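PDB 2QEN: walker-type atpase from Pyrococcus abyssi, which binds ADP and magnesium and is probably a P-loop ATPase, although its cellular role is unknown. Local coordinates for residues G57-C62 and A133-Q138. The protein carries 1 engineered substitution. Numbering follows the deposited sequence.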
ATOM      1  N   GLY A  57      -8.372  16.452   2.934  1.00 31.21           N
ATOM      2  CA  GLY A  57      -7.528  15.798   1.962  1.00 30.04           C
ATOM      3  C   GLY A  57      -8.336  14.857   1.111  1.00 29.87           C
ATOM      4  O   GLY A  57      -9.507  14.594   1.392  1.00 29.70           O
ATOM      5  N   ILE A  58      -7.698  14.365   0.058  1.00 29.66           N
ATOM      6  CA  ILE A  58      -8.284  13.382  -0.846  1.00 29.32           C
ATOM      7  C   ILE A  58      -7.343  12.198  -1.075  1.00 29.06           C
ATOM      8  O   ILE A  58      -6.113  12.339  -1.046  1.00 29.14           O
ATOM      9  CB  ILE A  58      -8.697  14.005  -2.216  1.00 29.42           C
ATOM     10  CG1 ILE A  58      -7.533  14.793  -2.830  1.00 28.83           C
ATOM     11  CG2 ILE A  58      -9.951  14.844  -2.049  1.00 28.30           C
ATOM     12  CD1 ILE A  58      -7.885  15.504  -4.138  1.00 29.72           C
ATOM     13  N   LEU A  59      -7.935  11.029  -1.283  1.00 28.79           N
ATOM     14  CA  LEU A  59      -7.173   9.811  -1.532  1.00 28.56           C
ATOM     15  C   LEU A  59      -7.473   9.326  -2.947  1.00 28.09           C
ATOM     16  O   LEU A  59      -8.626   9.023  -3.286  1.00 26.96           O
ATOM     17  CB  LEU A  59      -7.490   8.730  -0.471  1.00 28.60           C
ATOM     18  CG  LEU A  59      -6.781   7.362  -0.492  1.00 28.95           C
ATOM     19  CD1 LEU A  59      -5.309   7.553  -0.662  1.00 30.32           C
ATOM     20  CD2 LEU A  59      -7.024   6.566   0.818  1.00 29.22           C
ATOM     21  N   ILE A  60      -6.427   9.275  -3.769  1.00 27.98           N
ATOM     22  CA  ILE A  60      -6.531   8.760  -5.134  1.00 27.90           C
ATOM     23  C   ILE A  60      -5.924   7.358  -5.215  1.00 27.72           C
ATOM     24  O   ILE A  60      -4.735   7.181  -4.978  1.00 27.48           O
ATOM     25  CB  ILE A  60      -5.841   9.697  -6.141  1.00 28.45           C
ATOM     26  CG1 ILE A  60      -6.490  11.087  -6.089  1.00 29.62           C
ATOM     27  CG2 ILE A  60      -5.936   9.132  -7.579  1.00 28.07           C
ATOM     28  CD1 ILE A  60      -5.532  12.197  -6.299  1.00 33.64           C
ATOM     29  N   ASP A  61      -6.760   6.376  -5.554  1.00 27.65           N
ATOM     30  CA  ASP A  61      -6.346   4.984  -5.726  1.00 27.81           C
ATOM     31  C   ASP A  61      -5.747   4.780  -7.130  1.00 27.74           C
ATOM     32  O   ASP A  61      -6.472   4.620  -8.120  1.00 26.59           O
ATOM     33  CB  ASP A  61      -7.534   4.035  -5.492  1.00 27.98           C
ATOM     34  CG  ASP A  61      -7.098   2.572  -5.308  1.00 30.50           C
ATOM     35  OD1 ASP A  61      -6.067   2.155  -5.889  1.00 33.09           O
ATOM     36  OD2 ASP A  61      -7.788   1.832  -4.572  1.00 33.24           O
ATOM     37  N   CYS A  62      -4.414   4.804  -7.181  1.00 27.73           N
ATOM     38  CA  CYS A  62      -3.647   4.691  -8.420  1.00 27.93           C
ATOM     39  C   CYS A  62      -3.728   3.299  -9.046  1.00 28.20           C
ATOM     40  O   CYS A  62      -3.676   3.166 -10.273  1.00 27.95           O
ATOM     41  CB  CYS A  62      -2.187   5.084  -8.170  1.00 27.50           C
ATOM     42  SG  CYS A  62      -2.009   6.783  -7.550  1.00 28.82           S
ATOM     43  N   ALA A 133      -3.360  12.634  -1.407  1.00 30.08           N
ATOM     44  CA  ALA A 133      -2.718  11.330  -1.228  1.00 30.06           C
ATOM     45  C   ALA A 133      -2.914  10.407  -2.428  1.00 29.78           C
ATOM     46  O   ALA A 133      -4.022  10.231  -2.927  1.00 29.32           O
ATOM     47  CB  ALA A 133      -3.202  10.665   0.039  1.00 30.16           C
ATOM     48  N   PHE A 134      -1.809   9.839  -2.887  1.00 29.56           N
ATOM     49  CA  PHE A 134      -1.808   8.874  -3.969  1.00 29.40           C
ATOM     50  C   PHE A 134      -1.516   7.482  -3.388  1.00 29.15           C
ATOM     51  O   PHE A 134      -0.408   7.196  -2.937  1.00 28.23           O
ATOM     52  CB  PHE A 134      -0.769   9.268  -5.028  1.00 29.41           C
ATOM     53  CG  PHE A 134      -1.093  10.551  -5.765  1.00 31.47           C
ATOM     54  CD1 PHE A 134      -0.670  11.786  -5.270  1.00 32.06           C
ATOM     55  CD2 PHE A 134      -1.812  10.525  -6.959  1.00 33.59           C
ATOM     56  CE1 PHE A 134      -0.959  12.970  -5.935  1.00 32.45           C
ATOM     57  CE2 PHE A 134      -2.110  11.722  -7.653  1.00 34.06           C
ATOM     58  CZ  PHE A 134      -1.681  12.941  -7.140  1.00 33.12           C
ATOM     59  N   ASP A 135      -2.527   6.625  -3.389  1.00 29.37           N
ATOM     60  CA  ASP A 135      -2.383   5.282  -2.851  1.00 29.77           C
ATOM     61  C   ASP A 135      -1.802   4.375  -3.910  1.00 29.34           C
ATOM     62  O   ASP A 135      -2.339   4.289  -5.012  1.00 29.60           O
ATOM     63  CB  ASP A 135      -3.737   4.741  -2.366  1.00 30.39           C
ATOM     64  CG  ASP A 135      -3.607   3.882  -1.111  1.00 32.74           C
ATOM     65  OD1 ASP A 135      -2.453   3.558  -0.682  1.00 33.22           O
ATOM     66  OD2 ASP A 135      -4.668   3.553  -0.537  1.00 35.72           O
ATOM     67  N   GLU A 136      -0.688   3.724  -3.575  1.00 29.19           N
ATOM     68  CA  GLU A 136       0.062   2.865  -4.504  1.00 28.38           C
ATOM     69  C   GLU A 136       0.530   3.673  -5.717  1.00 27.40           C
ATOM     70  O   GLU A 136       0.295   3.303  -6.883  1.00 27.25           O
ATOM     71  CB  GLU A 136      -0.745   1.617  -4.922  1.00 28.83           C
ATOM     72  CG  GLU A 136      -1.247   0.708  -3.776  1.00 29.67           C
ATOM     73  CD  GLU A 136      -0.150  -0.038  -3.012  1.00 31.79           C
ATOM     74  OE1 GLU A 136       1.003  -0.116  -3.494  1.00 33.25           O
ATOM     75  OE2 GLU A 136      -0.450  -0.562  -1.908  1.00 32.72           O
ATOM     76  N   ALA A 137       1.248   4.749  -5.412  1.00 26.24           N
ATOM     77  CA  ALA A 137       1.681   5.745  -6.382  1.00 25.37           C
ATOM     78  C   ALA A 137       2.701   5.222  -7.409  1.00 25.14           C
ATOM     79  O   ALA A 137       2.963   5.875  -8.424  1.00 24.34           O
ATOM     80  CB  ALA A 137       2.222   6.975  -5.645  1.00 24.81           C
ATOM     81  N   GLN A 138       3.256   4.036  -7.168  1.00 25.21           N
ATOM     82  CA  GLN A 138       4.172   3.431  -8.141  1.00 25.34           C
ATOM     83  C   GLN A 138       3.464   3.113  -9.467  1.00 26.01           C
ATOM     84  O   GLN A 138       4.122   2.978 -10.507  1.00 26.54           O
ATOM     85  CB  GLN A 138       4.891   2.189  -7.569  1.00 25.13           C
ATOM     86  CG  GLN A 138       4.019   0.956  -7.386  1.00 24.43           C
ATOM     87  CD  GLN A 138       3.317   0.907  -6.034  1.00 23.89           C
ATOM     88  OE1 GLN A 138       3.325   1.873  -5.275  1.00 23.90           O
ATOM     89  NE2 GLN A 138       2.707  -0.230  -5.735  1.00 22.53           N
TER
HETATM   90  O   HOH W   1      -7.061   3.641  -1.809  1.00 43.99           O
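Strands 57-61 and 130-135 run side by side, parallel, joined by four backbone hydrogen bonds. A133 N donates to I58 O, and I60 N donates to A133 O at 2.7 Å, almost straight (177°). I60 O then accepts D135 N, and C62 N closes the series on D135 O at 3.0 Å, where helix 62-67 begins.

The face carrying I60 and F134 is tightly packed: the two lie alongside each other, CD1 of I60 standing 3.7 Å from CE2 of F134 in an off-centre CH-pi contact. C62, first in the helix, has SG anti to the carbonyl carbon (chi1 -59°), in the F134 ring plane at its edge, 5.1 Å from the centroid. L81 of helix 74-84 backs I60, and F155 meets the F134 ring edge-to-face.

On the other face, L59 has CG anti to the backbone N (chi1 -178°), and the branch then turns so that CD1 lies 3.6 Å from D135 CB and 3.8 Å from A133 CB, beneath helix 44-54. Past L59 the packing loosens: D61 OD2 and D135 OD2 stay 5.4 Å apart, and a water donates to D135 OD2 and, weakly, to D61 OD2. D61 OD1 instead caps E64 N. D135 OD1 hydrogen-bonds T170 OG1 and OD2 hydrogen-bonds S45 OG of the P-loop, while E136 OE1 takes Q138 NE2 on its anti lone pair and OE2 hydrogen-bonds S172 OG.

D135 ends an inner strand, next to edge strand 57-61, and E136 follows in the turn; both are magnesium-site residues, though neither ligates the ion in this model, in the Walker B arrangement of P-loop ATPases.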